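Local coordinates for protein mirolysin (Tannerella forsythia, PDB 6R7V) that probably cleaves peptide bonds as a zinc metallopeptidase of the pappalysin family, here a latent zymogen whose zinc is blocked by a cysteine switch, at residues I154-Q168 and T179-R191. The protein carries 1 engineered substitution. Residues are numbered along the deposited sequence; the frame is centred on the assembly and turned at random. Where two conformers were deposited one is given.
Sequences IWVCNLGDDLLGYAQ and TDGVVIHYKHFGR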
# COMPACT_ATOMS: atom_id res chain seq x y z
N ILE A 154 -8.15 -2.26 6.19
CA ILE A 154 -7.90 -0.90 5.78
C ILE A 154 -8.66 0.02 6.70
O ILE A 154 -9.91 -0.01 6.68
CB ILE A 154 -8.31 -0.62 4.32
CG1 ILE A 154 -7.63 -1.58 3.32
CG2 ILE A 154 -7.99 0.85 4.01
CD1 ILE A 154 -8.07 -1.33 1.82
N TRP A 155 -7.95 0.78 7.56
CA TRP A 155 -8.62 1.70 8.47
C TRP A 155 -8.69 3.05 7.80
O TRP A 155 -7.70 3.45 7.16
CB TRP A 155 -7.85 1.80 9.79
CG TRP A 155 -7.97 0.61 10.67
CD1 TRP A 155 -8.82 0.46 11.72
CD2 TRP A 155 -7.08 -0.53 10.70
NE1 TRP A 155 -8.58 -0.74 12.37
CE2 TRP A 155 -7.53 -1.38 11.73
CE3 TRP A 155 -5.98 -0.94 9.91
CZ2 TRP A 155 -6.88 -2.58 12.05
CZ3 TRP A 155 -5.36 -2.14 10.20
CH2 TRP A 155 -5.78 -2.93 11.29
N VAL A 156 -9.84 3.73 7.90
CA VAL A 156 -10.03 5.07 7.34
C VAL A 156 -10.36 6.00 8.47
O VAL A 156 -11.28 5.70 9.25
CB VAL A 156 -11.14 5.05 6.28
CG1 VAL A 156 -11.36 6.44 5.69
CG2 VAL A 156 -10.82 4.02 5.18
N CYS A 157 -9.56 7.05 8.68
CA CYS A 157 -9.73 7.91 9.83
C CYS A 157 -9.11 9.28 9.59
O CYS A 157 -8.47 9.50 8.55
CB CYS A 157 -9.09 7.25 11.05
SG CYS A 157 -7.28 7.16 10.96
N ASN A 158 -9.22 10.15 10.59
CA ASN A 158 -8.54 11.44 10.54
C ASN A 158 -7.09 11.28 11.03
O ASN A 158 -6.88 11.05 12.21
CB ASN A 158 -9.26 12.45 11.39
CG ASN A 158 -8.58 13.79 11.35
OD1 ASN A 158 -7.98 14.16 10.33
ND2 ASN A 158 -8.65 14.53 12.47
N LEU A 159 -6.10 11.38 10.10
CA LEU A 159 -4.68 11.33 10.44
C LEU A 159 -4.09 12.73 10.58
O LEU A 159 -2.89 12.87 10.83
CB LEU A 159 -3.91 10.53 9.38
CG LEU A 159 -4.23 9.04 9.32
CD1 LEU A 159 -3.50 8.39 8.17
CD2 LEU A 159 -3.87 8.35 10.65
N GLY A 160 -4.92 13.76 10.46
CA GLY A 160 -4.50 15.14 10.68
C GLY A 160 -4.22 15.94 9.42
O GLY A 160 -4.56 15.51 8.32
N ASP A 161 -3.58 17.10 9.58
CA ASP A 161 -3.31 18.02 8.48
C ASP A 161 -2.18 17.58 7.57
O ASP A 161 -2.10 18.06 6.43
CB ASP A 161 -2.95 19.41 9.04
CG ASP A 161 -4.07 20.15 9.76
OD1 ASP A 161 -3.82 21.27 10.25
OD2 ASP A 161 -5.20 19.61 9.82
N ASP A 162 -1.29 16.72 8.06
CA ASP A 162 -0.10 16.34 7.32
C ASP A 162 -0.20 14.96 6.65
O ASP A 162 -0.22 14.89 5.42
CB ASP A 162 1.13 16.43 8.25
CG ASP A 162 1.28 17.77 8.97
OD1 ASP A 162 1.01 18.82 8.34
OD2 ASP A 162 1.67 17.77 10.16
N LEU A 163 -0.28 13.88 7.44
CA LEU A 163 -0.20 12.47 7.04
C LEU A 163 -1.36 11.96 6.15
O LEU A 163 -2.52 12.05 6.53
CB LEU A 163 -0.09 11.62 8.31
CG LEU A 163 0.24 10.14 8.15
CD1 LEU A 163 1.59 9.94 7.50
CD2 LEU A 163 0.24 9.46 9.50
N LEU A 164 -1.02 11.37 4.99
CA LEU A 164 -2.04 10.82 4.08
C LEU A 164 -2.35 9.36 4.37
O LEU A 164 -3.47 8.90 4.11
CB LEU A 164 -1.62 10.93 2.60
CG LEU A 164 -1.36 12.34 2.03
CD1 LEU A 164 -1.07 12.24 0.56
CD2 LEU A 164 -2.51 13.28 2.25
N GLY A 165 -1.35 8.61 4.83
CA GLY A 165 -1.56 7.19 5.07
C GLY A 165 -0.29 6.52 5.53
O GLY A 165 0.80 7.12 5.47
N TYR A 166 -0.42 5.28 6.00
CA TYR A 166 0.74 4.48 6.37
C TYR A 166 0.39 3.00 6.33
O TYR A 166 -0.78 2.62 6.44
CB TYR A 166 1.32 4.88 7.73
CG TYR A 166 0.48 4.55 8.95
CD1 TYR A 166 0.71 3.40 9.69
CD2 TYR A 166 -0.47 5.46 9.42
CE1 TYR A 166 -0.03 3.12 10.84
CE2 TYR A 166 -1.19 5.20 10.58
CZ TYR A 166 -0.95 4.04 11.30
OH TYR A 166 -1.67 3.77 12.44
N ALA A 167 1.40 2.16 6.16
CA ALA A 167 1.22 0.72 6.08
C ALA A 167 2.16 0.03 7.00
O ALA A 167 3.23 0.57 7.31
CB ALA A 167 1.50 0.26 4.65
N GLN A 168 1.86 -1.22 7.33
CA GLN A 168 2.79 -2.04 8.07
C GLN A 168 3.44 -3.01 7.07
O GLN A 168 2.74 -3.63 6.28
CB GLN A 168 2.09 -2.80 9.23
CG GLN A 168 3.12 -3.50 10.10
CD GLN A 168 2.51 -4.11 11.33
OE1 GLN A 168 2.17 -3.41 12.26
NE2 GLN A 168 2.36 -5.41 11.33
N THR A 179 -1.55 -5.54 14.12
CA THR A 179 -1.55 -4.18 13.54
C THR A 179 -1.19 -4.22 12.04
O THR A 179 -1.06 -3.16 11.41
CB THR A 179 -0.59 -3.28 14.32
OG1 THR A 179 0.69 -3.91 14.45
CG2 THR A 179 -1.14 -2.91 15.67
N ASP A 180 -1.17 -5.43 11.45
CA ASP A 180 -0.90 -5.55 10.03
C ASP A 180 -2.07 -4.97 9.22
O ASP A 180 -3.24 -5.14 9.58
CB ASP A 180 -0.64 -7.01 9.64
CG ASP A 180 -0.29 -7.16 8.16
OD1 ASP A 180 0.65 -6.47 7.71
OD2 ASP A 180 -0.99 -7.89 7.47
N GLY A 181 -1.74 -4.22 8.17
CA GLY A 181 -2.74 -3.58 7.34
C GLY A 181 -2.33 -2.19 6.97
O GLY A 181 -1.13 -1.83 7.04
N VAL A 182 -3.34 -1.39 6.53
CA VAL A 182 -3.05 -0.03 6.05
C VAL A 182 -4.06 0.95 6.60
O VAL A 182 -5.21 0.58 6.91
CB VAL A 182 -2.91 0.10 4.51
CG1 VAL A 182 -1.89 -0.89 3.94
CG2 VAL A 182 -4.25 -0.05 3.80
N VAL A 183 -3.60 2.19 6.79
CA VAL A 183 -4.43 3.27 7.35
C VAL A 183 -4.41 4.41 6.35
O VAL A 183 -3.32 4.83 5.92
CB VAL A 183 -3.91 3.74 8.73
CG1 VAL A 183 -4.83 4.79 9.33
CG2 VAL A 183 -3.76 2.57 9.72
N ILE A 184 -5.61 4.93 5.99
CA ILE A 184 -5.70 6.01 5.02
C ILE A 184 -6.48 7.18 5.59
O ILE A 184 -7.53 6.99 6.21
CB ILE A 184 -6.37 5.51 3.70
CG1 ILE A 184 -5.76 4.19 3.11
CG2 ILE A 184 -6.32 6.64 2.60
CD1 ILE A 184 -4.24 4.37 2.65
N HIS A 185 -6.04 8.41 5.28
CA HIS A 185 -6.77 9.61 5.71
C HIS A 185 -8.10 9.62 4.99
O HIS A 185 -8.14 9.44 3.77
CB HIS A 185 -5.94 10.84 5.33
CG HIS A 185 -6.38 12.11 5.98
ND1 HIS A 185 -7.65 12.60 5.82
CD2 HIS A 185 -5.70 12.90 6.83
CE1 HIS A 185 -7.71 13.71 6.55
NE2 HIS A 185 -6.57 13.92 7.20
N TYR A 186 -9.18 9.89 5.71
CA TYR A 186 -10.54 9.88 5.14
C TYR A 186 -10.70 10.84 3.97
O TYR A 186 -11.55 10.60 3.11
CB TYR A 186 -11.58 10.17 6.23
CG TYR A 186 -11.71 11.63 6.62
CD1 TYR A 186 -10.83 12.21 7.54
CD2 TYR A 186 -12.71 12.43 6.08
CE1 TYR A 186 -10.92 13.56 7.87
CE2 TYR A 186 -12.81 13.78 6.41
CZ TYR A 186 -11.92 14.34 7.31
OH TYR A 186 -12.05 15.66 7.67
N LYS A 187 -9.94 11.95 3.95
CA LYS A 187 -10.11 12.91 2.86
C LYS A 187 -9.51 12.41 1.57
O LYS A 187 -9.67 13.07 0.54
CB LYS A 187 -9.45 14.25 3.23
CG LYS A 187 -10.17 15.07 4.26
CD LYS A 187 -9.32 16.28 4.61
CE LYS A 187 -10.01 17.16 5.61
NZ LYS A 187 -9.10 18.25 6.06
N HIS A 188 -8.76 11.29 1.59
CA HIS A 188 -8.05 10.85 0.40
C HIS A 188 -8.30 9.37 0.14
O HIS A 188 -7.40 8.64 -0.28
CB HIS A 188 -6.56 11.19 0.56
CG HIS A 188 -6.35 12.65 0.83
ND1 HIS A 188 -6.67 13.60 -0.11
CD2 HIS A 188 -5.92 13.29 1.95
CE1 HIS A 188 -6.42 14.79 0.44
NE2 HIS A 188 -5.97 14.65 1.68
N PHE A 189 -9.53 8.94 0.42
CA PHE A 189 -9.98 7.57 0.24
C PHE A 189 -11.02 7.55 -0.84
O PHE A 189 -11.97 8.35 -0.80
CB PHE A 189 -10.53 6.98 1.56
CG PHE A 189 -10.58 5.48 1.60
CD1 PHE A 189 -11.78 4.80 1.38
CD2 PHE A 189 -9.42 4.74 1.77
CE1 PHE A 189 -11.81 3.40 1.41
CE2 PHE A 189 -9.46 3.34 1.78
CZ PHE A 189 -10.66 2.69 1.65
N GLY A 190 -10.85 6.65 -1.80
CA GLY A 190 -11.78 6.58 -2.92
C GLY A 190 -11.46 7.57 -4.01
O GLY A 190 -10.53 8.40 -3.89
N ARG A 191 -12.22 7.50 -5.10
CA ARG A 191 -11.98 8.34 -6.27
C ARG A 191 -13.08 9.37 -6.43
O ARG A 191 -14.26 8.99 -6.40
CB ARG A 191 -11.87 7.45 -7.51
CG ARG A 191 -11.70 8.25 -8.81
CD ARG A 191 -11.02 7.40 -9.88
NE ARG A 191 -11.87 6.26 -10.27
CZ ARG A 191 -11.43 5.25 -11.01
NH1 ARG A 191 -10.17 5.21 -11.41
NH2 ARG A 191 -12.25 4.26 -11.34
O HOH W 1 -0.71 0.36 8.85
O HOH W 2 3.02 -6.80 8.92
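G181 O is gripped from two quarters: Q168 N donates to G181 O over 3.1 Å, and a water that bonds weakly to Y166 O lies 2.9 Å from G181 O, donating to it. Nearer the start of 179-191, T179 OG1 donates to Q168 OE1 at 2.7 Å, in the amide plane and on a lone pair. Q168 can reach it because its chain runs out extended, CG anti to the backbone N (chi1 -172°), while a second water links Q168 NE2 to D180 OD1; D180 OD2 forms a salt bridge with R297.

The segments illustrate how one strand can be shared by two unlike neighbours: 182-185 runs parallel to 154-157 and antiparallel to 165-167. V183 N and V183 O both pair with Y166, whereas W155 N and W155 O take V182 O and I184 N. On one face V183 CG2 lies over the Y166 ring, 4.0 Å from its centroid, and V183 CG1 meets C157 SG. On the other, V156 CG2 stands almost exactly above the centre of the F189 ring, 3.6 Å from the centroid. K187 N, close to the plane of the H185 ring, donates to H185 ND1 at 3.0 Å and helps fix the ring's turn; H185 NE2 bonds weakly to G160 O.

Antiparallel 165-167 is the edge beside the zinc site, consistent with the upper-rim strand of metzincins: the A167 side chain is about 7 Å from the zinc ion, and A167 O accepts from S8 OG, near zinc ligand C6. Strand 45-55 continues the sheet beyond 154-157; A167, V182 and I184 pack on helix 203-212, which carries zinc ligands H207 and H211, while F189 reaches helix 64-77.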